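PDB 3VYL: L-ribulose 3-epimerase from Mesorhizobium loti, which catalyses the reversible epimerisation of ketoses at C3, interconverting L-ribulose and L-xylulose most efficiently, in a TIM barrel that binds manganese. Local coordinates for the interface of chains A and B and the interface of chains A and C. Sequence-based numbering; all coordinates share one arbitrary frame. Chains: chain A/B/C, L-ribulose 3-epimerase.

Contact 1: the interface of chains A and B. Residues chain A 151, 158-159, 186-187; chain B 211-212, 260.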
# COMPACT_ATOMS: atom_id res chain seq x y z
N ARG A 151 18.49 13.38 -6.51
CA ARG A 151 18.95 14.41 -7.43
C ARG A 151 19.58 15.64 -6.77
O ARG A 151 20.50 16.22 -7.33
CB ARG A 151 17.81 14.86 -8.32
CG ARG A 151 16.58 15.33 -7.56
CD ARG A 151 15.37 15.28 -8.45
NE ARG A 151 15.05 13.91 -8.87
CZ ARG A 151 14.04 13.60 -9.67
NH1 ARG A 151 13.23 14.57 -10.14
NH2 ARG A 151 13.82 12.34 -10.00
N ASN A 158 21.90 8.36 -8.94
CA ASN A 158 20.66 8.59 -8.27
C ASN A 158 19.82 7.37 -8.29
O ASN A 158 18.85 7.29 -7.66
CB ASN A 158 19.86 9.74 -8.92
CG ASN A 158 20.61 11.04 -8.94
OD1 ASN A 158 21.22 11.43 -7.98
ND2 ASN A 158 20.57 11.69 -10.04
N THR A 159 20.23 6.40 -9.07
CA THR A 159 19.42 5.20 -9.29
C THR A 159 20.23 3.92 -9.11
O THR A 159 21.42 3.88 -9.45
CB THR A 159 18.74 5.33 -10.68
OG1 THR A 159 17.35 5.66 -10.49
CG2 THR A 159 18.86 4.07 -11.52
N ILE A 186 12.45 8.57 -3.53
CA ILE A 186 12.36 9.72 -4.41
C ILE A 186 12.73 9.35 -5.85
O ILE A 186 12.11 9.82 -6.81
CB ILE A 186 13.24 10.89 -3.92
CG1 ILE A 186 12.77 11.41 -2.56
CG2 ILE A 186 13.23 12.03 -4.94
CD1 ILE A 186 13.62 12.53 -2.02
N GLU A 187 13.74 8.49 -6.01
CA GLU A 187 14.32 8.24 -7.32
C GLU A 187 13.87 6.95 -8.02
O GLU A 187 13.66 6.94 -9.22
CB GLU A 187 15.85 8.31 -7.25
CG GLU A 187 16.39 9.64 -6.75
CD GLU A 187 16.15 10.80 -7.70
OE1 GLU A 187 15.85 10.57 -8.88
OE2 GLU A 187 16.28 11.97 -7.26
N HIS B 211 9.11 10.55 -8.63
CA HIS B 211 10.30 10.93 -9.40
C HIS B 211 10.01 11.94 -10.47
O HIS B 211 10.92 12.39 -11.16
CB HIS B 211 10.95 9.69 -10.01
CG HIS B 211 9.99 8.79 -10.73
ND1 HIS B 211 9.01 9.26 -11.51
CD2 HIS B 211 9.88 7.40 -10.76
CE1 HIS B 211 8.30 8.24 -12.02
NE2 HIS B 211 8.84 7.09 -11.56
N ARG B 212 8.74 12.30 -10.61
CA ARG B 212 8.26 13.26 -11.64
C ARG B 212 8.20 12.71 -13.06
O ARG B 212 8.22 13.48 -14.01
CB ARG B 212 9.06 14.57 -11.63
CG ARG B 212 8.86 15.42 -10.40
CD ARG B 212 7.93 16.61 -10.62
NE ARG B 212 8.66 17.78 -10.13
CZ ARG B 212 8.14 18.82 -9.49
NH1 ARG B 212 6.84 18.88 -9.24
NH2 ARG B 212 8.93 19.80 -9.11
N ARG B 260 18.22 13.49 -15.32
CA ARG B 260 17.87 12.35 -16.16
C ARG B 260 16.46 12.59 -16.66
O ARG B 260 15.64 13.20 -15.97
CB ARG B 260 17.96 11.03 -15.36
CG ARG B 260 17.21 11.06 -14.05
CD ARG B 260 17.69 10.04 -13.03
NE ARG B 260 16.91 8.82 -13.15
CZ ARG B 260 15.96 8.42 -12.31
NH1 ARG B 260 15.33 7.29 -12.58
NH2 ARG B 260 15.65 9.12 -11.23
O HOH W 1 13.53 5.82 -11.83
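A:Glu187, at the end of helix 181-187, meets B:Arg260 across the subunit boundary in a salt bridge, OE1 of the carboxylate lying 2.8 Å from guanidinium NH2. The two side chains approach at a slant, their carboxylate and guanidinium planes 58° apart; OE1 sits at the rim of the B:Arg260 group and in its plane, but the N-H does not point at it, so the pairing is mainly electrostatic. A:Thr159 lies over a guanidinium face of B:Arg260, its side chain crossing at about a right angle and its hydroxyl OG1 standing 3.3 Å above the plane, towards the rim. Within chain A, A:Arg151 grips the same carboxylate side-on: NE binds OE2 on its syn side at 2.8 Å, and NH2 reaches OE1 from above the carboxylate plane at 2.9 Å. The backbone N of A:Arg151 also donates to OE2, which fixes the rotation of the acid. A bend at chi3 (63°) turns the A:Arg151 guanidinium along this carboxylate and lets its NH2 continue across the boundary to the backbone O of B:His211, 3.1 Å away. OE1 is thus approached by arginines from both subunits, an arrangement likely to stabilise its negative charge. In this loop-rich part of the two-fold interface, B:His211 uses its main chain for the bond, while its CB packs 3.4 Å from the carbonyl O of A:Ile186.

Contact 2: the interface of chains A and C. Residues chain A 189, 193-194; chain C 287, 290-291.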
# COMPACT_ATOMS: atom_id res chain seq x y z
N ALA A 189 11.77 3.61 -9.38
CA ALA A 189 10.45 3.36 -9.96
C ALA A 189 9.66 2.59 -8.93
O ALA A 189 8.46 2.82 -8.75
CB ALA A 189 10.57 2.56 -11.25
N LEU A 193 11.39 -3.33 -6.37
CA LEU A 193 11.90 -3.71 -7.68
C LEU A 193 13.37 -3.38 -7.81
O LEU A 193 14.14 -4.20 -8.30
CB LEU A 193 11.10 -3.05 -8.80
CG LEU A 193 10.06 -3.95 -9.46
CD1 LEU A 193 9.51 -5.00 -8.51
CD2 LEU A 193 8.94 -3.13 -10.08
N ALA A 194 13.75 -2.19 -7.35
CA ALA A 194 15.13 -1.73 -7.44
C ALA A 194 16.06 -2.58 -6.56
O ALA A 194 17.18 -2.93 -6.99
CB ALA A 194 15.22 -0.26 -7.08
N LYS C 287 6.90 0.99 -15.80
CA LYS C 287 7.59 0.98 -14.51
C LYS C 287 8.75 -0.01 -14.48
O LYS C 287 9.84 0.33 -14.04
CB LYS C 287 6.58 0.63 -13.43
CG LYS C 287 7.04 0.84 -12.00
CD LYS C 287 6.31 -0.13 -11.10
CE LYS C 287 5.62 0.59 -9.97
NZ LYS C 287 4.59 -0.29 -9.33
N LEU C 290 11.47 1.22 -16.63
CA LEU C 290 12.17 2.28 -15.90
C LEU C 290 13.20 1.75 -14.87
O LEU C 290 14.27 2.33 -14.72
CB LEU C 290 11.17 3.21 -15.21
CG LEU C 290 11.76 4.42 -14.49
CD1 LEU C 290 12.33 5.41 -15.50
CD2 LEU C 290 10.72 5.09 -13.60
N VAL C 291 12.85 0.65 -14.19
CA VAL C 291 13.69 0.08 -13.15
C VAL C 291 15.11 -0.24 -13.64
O VAL C 291 16.08 -0.08 -12.89
CB VAL C 291 13.07 -1.20 -12.53
CG1 VAL C 291 14.08 -1.94 -11.68
CG2 VAL C 291 11.85 -0.86 -11.69
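The methyl group of A:Ala189 presses against the C-terminal part of helix 266-292 of chain C, where CD2 of C:Leu290 comes within 3.5 Å of its CB. CG2 of C:Val291 reaches the same methyl, CB of A:Ala189, at 3.7 Å and also touches CB of A:Leu193, at 3.7 Å, so one valine branch bridges the loop residue and helix 191-197. The C:Val291 side chain crosses that of A:Leu193 at about a right angle; its CG2 lies opposite the carbonyl carbon while CG1, anti to the backbone N (chi1 167°), is directed towards the main-chain carbonyl of A:Leu193. C:Lys287 adds its aliphatic stem: CG packs 4.0 Å from CB of A:Ala189, and CD passes across the CD2 branch of A:Leu193 at 4.1 Å. Replacing this lysine with a glycine would probably strip A:Leu193 CD2 and A:Ala189 of that aliphatic flank, leaving a gap beside them. Further out, the helical backbone sets the spacing: C:Lys287 and C:Val291 are one turn apart and present their side chains to the same partner surface, with C:Leu290 on the other flank of A:Ala189. A:Ala194, next to A:Leu193 on helix 191-197, lies at the periphery near C:Val291 CG1. The patch is a small apolar seam of a two-fold interface, and it docks the long C-terminal helix of one subunit against another, apparently supporting the four-chain assembly.

Contact 3: the interface of chains A and B. Residues chain A 254-255, 257, 259; chain B 113-114, 151-152.
The end of helix 250-255 and the loop following it in chain A, carrying A:Ala257 and A:Trp259, meet two loop segments of chain B, B:Leu113 with B:Gln114 and B:Arg151 with B:Phe152. The indole N-H of A:Trp259 gives a nearly straight hydrogen bond, 167° at the hydrogen, from NE1 to the backbone O of B:Arg151 at 2.8 Å. That oxygen lies at the indole edge in the ring plane, whereas the donor is tilted 24° from the carbonyl plane. Within chain A the main-chain carbonyl carbon of A:Ala257 lies over the centre of one indole face, which would help to keep the ring from turning. A phenylalanine in place of this tryptophan would probably leave the carbonyl of B:Arg151 without its indole donor. The methyl CB of A:Ala257 is lodged among CB of B:Arg151 at 3.6 Å, CD1 of B:Leu113 at 3.9 Å and the CD1 edge of B:Phe152. The CG methylene of B:Arg151 rests over a face of its neighbour B:Phe152. At the margin, water 2 joins the backbone O of A:Lys254, at 2.7 Å, to that of B:Gln114. In the fold the contact is built largely from loops of two barrels, with B:Arg151 in the loop after metal-ligand strand 143-147.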
# COMPACT_ATOMS: atom_id res chain seq x y z
N LYS A 254 22.64 21.89 6.40
CA LYS A 254 22.43 22.70 5.21
C LYS A 254 22.41 21.89 3.90
O LYS A 254 21.56 22.13 3.04
CB LYS A 254 23.42 23.86 5.15
CG LYS A 254 23.24 24.88 6.28
CD LYS A 254 24.19 26.06 6.12
CE LYS A 254 24.65 26.64 7.46
NZ LYS A 254 23.54 27.08 8.36
N LYS A 255 23.31 20.92 3.76
CA LYS A 255 23.34 20.07 2.55
C LYS A 255 22.14 19.13 2.44
O LYS A 255 21.69 18.80 1.35
CB LYS A 255 24.63 19.26 2.48
CG LYS A 255 25.73 19.86 1.64
CD LYS A 255 26.95 18.96 1.67
CE LYS A 255 28.16 19.64 1.03
NZ LYS A 255 29.36 18.74 0.97
N ALA A 257 19.31 19.82 3.99
CA ALA A 257 18.18 20.73 4.18
C ALA A 257 17.29 20.37 5.36
O ALA A 257 16.07 20.27 5.22
CB ALA A 257 17.36 20.86 2.90
N TRP A 259 15.48 21.62 8.09
CA TRP A 259 14.94 22.91 8.47
C TRP A 259 14.07 22.80 9.68
O TRP A 259 13.79 23.79 10.37
CB TRP A 259 14.09 23.42 7.33
CG TRP A 259 14.82 23.53 6.02
CD1 TRP A 259 14.35 23.19 4.76
CD2 TRP A 259 16.19 24.03 5.80
NE1 TRP A 259 15.30 23.46 3.80
CE2 TRP A 259 16.43 23.95 4.36
CE3 TRP A 259 17.21 24.50 6.62
CZ2 TRP A 259 17.62 24.35 3.79
CZ3 TRP A 259 18.41 24.90 6.03
CH2 TRP A 259 18.61 24.82 4.65
N LEU B 113 17.44 25.71 -3.23
CA LEU B 113 18.04 25.20 -2.00
C LEU B 113 18.76 26.31 -1.25
O LEU B 113 19.83 26.77 -1.65
CB LEU B 113 19.00 24.03 -2.28
CG LEU B 113 19.85 23.51 -1.10
CD1 LEU B 113 19.03 23.00 0.08
CD2 LEU B 113 20.80 22.42 -1.57
N GLN B 114 18.14 26.75 -0.15
CA GLN B 114 18.70 27.79 0.70
C GLN B 114 19.92 27.28 1.45
O GLN B 114 20.08 26.07 1.64
CB GLN B 114 17.66 28.33 1.69
CG GLN B 114 16.37 28.84 1.07
CD GLN B 114 16.59 29.70 -0.16
OE1 GLN B 114 15.87 29.57 -1.15
NE2 GLN B 114 17.59 30.59 -0.11
N ARG B 151 12.01 20.39 1.21
CA ARG B 151 13.16 21.05 1.85
C ARG B 151 14.24 21.63 0.91
O ARG B 151 14.84 22.67 1.20
CB ARG B 151 13.81 20.08 2.85
CG ARG B 151 14.27 18.76 2.25
CD ARG B 151 14.55 17.71 3.31
NE ARG B 151 13.33 17.23 3.98
CZ ARG B 151 13.33 16.38 5.00
NH1 ARG B 151 14.47 15.91 5.48
NH2 ARG B 151 12.18 16.00 5.55
N PHE B 152 14.46 20.96 -0.21
CA PHE B 152 15.47 21.38 -1.17
C PHE B 152 14.99 22.48 -2.10
O PHE B 152 15.78 23.01 -2.87
CB PHE B 152 15.92 20.20 -2.01
CG PHE B 152 16.34 18.99 -1.22
CD1 PHE B 152 17.59 18.95 -0.59
CD2 PHE B 152 15.50 17.87 -1.12
CE1 PHE B 152 17.97 17.82 0.13
CE2 PHE B 152 15.89 16.75 -0.41
CZ PHE B 152 17.13 16.72 0.21
O HOH W 2 22.21 24.21 1.42

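Contact 4: the interface of chains A and C. Residues chain A 296-297; chain C 120, 123-124, 169.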
# COMPACT_ATOMS: atom_id res chain seq x y z
N LYS A 296 0.37 -29.75 2.29
CA LYS A 296 -0.24 -31.02 1.90
C LYS A 296 -0.82 -31.73 3.13
O LYS A 296 -0.22 -31.68 4.20
CB LYS A 296 0.87 -31.87 1.30
CG LYS A 296 0.45 -32.90 0.27
CD LYS A 296 1.68 -33.27 -0.56
CE LYS A 296 1.76 -34.77 -0.80
NZ LYS A 296 0.53 -35.31 -1.46
N PRO A 297 -1.99 -32.40 2.99
CA PRO A 297 -2.50 -33.16 4.15
C PRO A 297 -1.74 -34.47 4.39
O PRO A 297 -1.09 -35.05 3.50
CB PRO A 297 -3.96 -33.45 3.79
CG PRO A 297 -4.25 -32.62 2.57
CD PRO A 297 -2.94 -32.43 1.87
OXT PRO A 297 -1.77 -34.98 5.51
N ARG C 120 -4.70 -36.85 2.85
CA ARG C 120 -3.72 -37.25 1.84
C ARG C 120 -4.36 -38.11 0.74
O ARG C 120 -3.96 -38.05 -0.43
CB ARG C 120 -2.53 -38.00 2.47
CG ARG C 120 -1.33 -38.12 1.53
CD ARG C 120 -0.08 -38.68 2.20
NE ARG C 120 0.29 -37.93 3.41
CZ ARG C 120 0.28 -38.44 4.65
NH1 ARG C 120 -0.07 -39.70 4.87
NH2 ARG C 120 0.63 -37.67 5.67
N TRP C 123 -6.24 -35.95 -1.71
CA TRP C 123 -5.18 -35.36 -2.52
C TRP C 123 -4.75 -36.31 -3.60
O TRP C 123 -5.00 -36.06 -4.79
CB TRP C 123 -4.01 -34.97 -1.63
CG TRP C 123 -2.92 -34.16 -2.28
CD1 TRP C 123 -1.93 -34.60 -3.16
CD2 TRP C 123 -2.65 -32.73 -2.10
NE1 TRP C 123 -1.10 -33.58 -3.53
CE2 TRP C 123 -1.47 -32.42 -2.93
CE3 TRP C 123 -3.23 -31.71 -1.36
CZ2 TRP C 123 -0.93 -31.15 -3.00
CZ3 TRP C 123 -2.68 -30.43 -1.44
CH2 TRP C 123 -1.55 -30.16 -2.24
N ASN C 124 -4.13 -37.42 -3.21
CA ASN C 124 -3.66 -38.44 -4.16
C ASN C 124 -4.70 -38.94 -5.16
O ASN C 124 -4.40 -39.07 -6.35
CB ASN C 124 -3.05 -39.63 -3.40
CG ASN C 124 -1.83 -39.23 -2.59
OD1 ASN C 124 -1.11 -38.29 -2.95
ND2 ASN C 124 -1.60 -39.94 -1.50
N ASP C 169 2.48 -33.85 -8.23
CA ASP C 169 1.96 -35.17 -7.92
C ASP C 169 1.21 -35.83 -9.08
O ASP C 169 1.22 -37.06 -9.19
CB ASP C 169 1.07 -35.11 -6.68
CG ASP C 169 1.88 -34.94 -5.40
OD1 ASP C 169 3.13 -35.00 -5.46
OD2 ASP C 169 1.25 -34.75 -4.32
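Charge pairing links A:Lys296, in the C-terminal tail of chain A, to C:Asp169 on helix 160-170: the ammonium NZ donates to OD2 at 3.0 Å, in a salt bridge that meets the oxygen nearly along its C-O bond. The indole NE1 of C:Trp123 donates to the same OD2 from the anti side at 2.7 Å, so a neighbouring residue of chain C positions the acid. Aromatic contacts reinforce the pair. A:Lys296 runs across one face of C:Trp123, its CG 3.8 Å from the centroid of the six-membered ring and its NZ 3.4 Å from that of the five-membered ring, a CH-pi and a cation-pi contact. Bends at chi3 (137°) and chi4 (57°) turn the ammonium down over the pyrrole part of the indole and towards the aspartate. Apolar packing continues at A:Pro297, whose side chain crosses that of C:Trp123 at about a right angle and sets CD above the same indole face, over its CE3 rim. Polar recognition of the chain end is looser: C:Arg120, at the start of helix 120-139, offers NE to the terminal carboxylate O of A:Pro297 in a weak, bent hydrogen bond of 3.2 Å. Its NH2 stands 3.6 Å from the other terminal oxygen, OXT of A:Pro297.

Contacts 1 and 3 belong to the two-fold A-B interface and contacts 2 and 4 to the two-fold A-C interface. Between C-alpha centres, contact 1 lies about 11 Å from contact 2 and 17 Å from contact 3, and contact 4 about 39 Å from contact 2. A:Glu187 and A:Ala189 are close in sequence, so both interfaces converge on one stretch of chain A. A:Arg151 in contact 1 and B:Arg151 in contact 3 are the same residue of opposite subunits. In contact 2 helix 266-292 of chain C packs on chain A, while in contact 4 the tail beyond the same helix of chain A reaches chain C. Together these links suggest how the four-chain assembly is held.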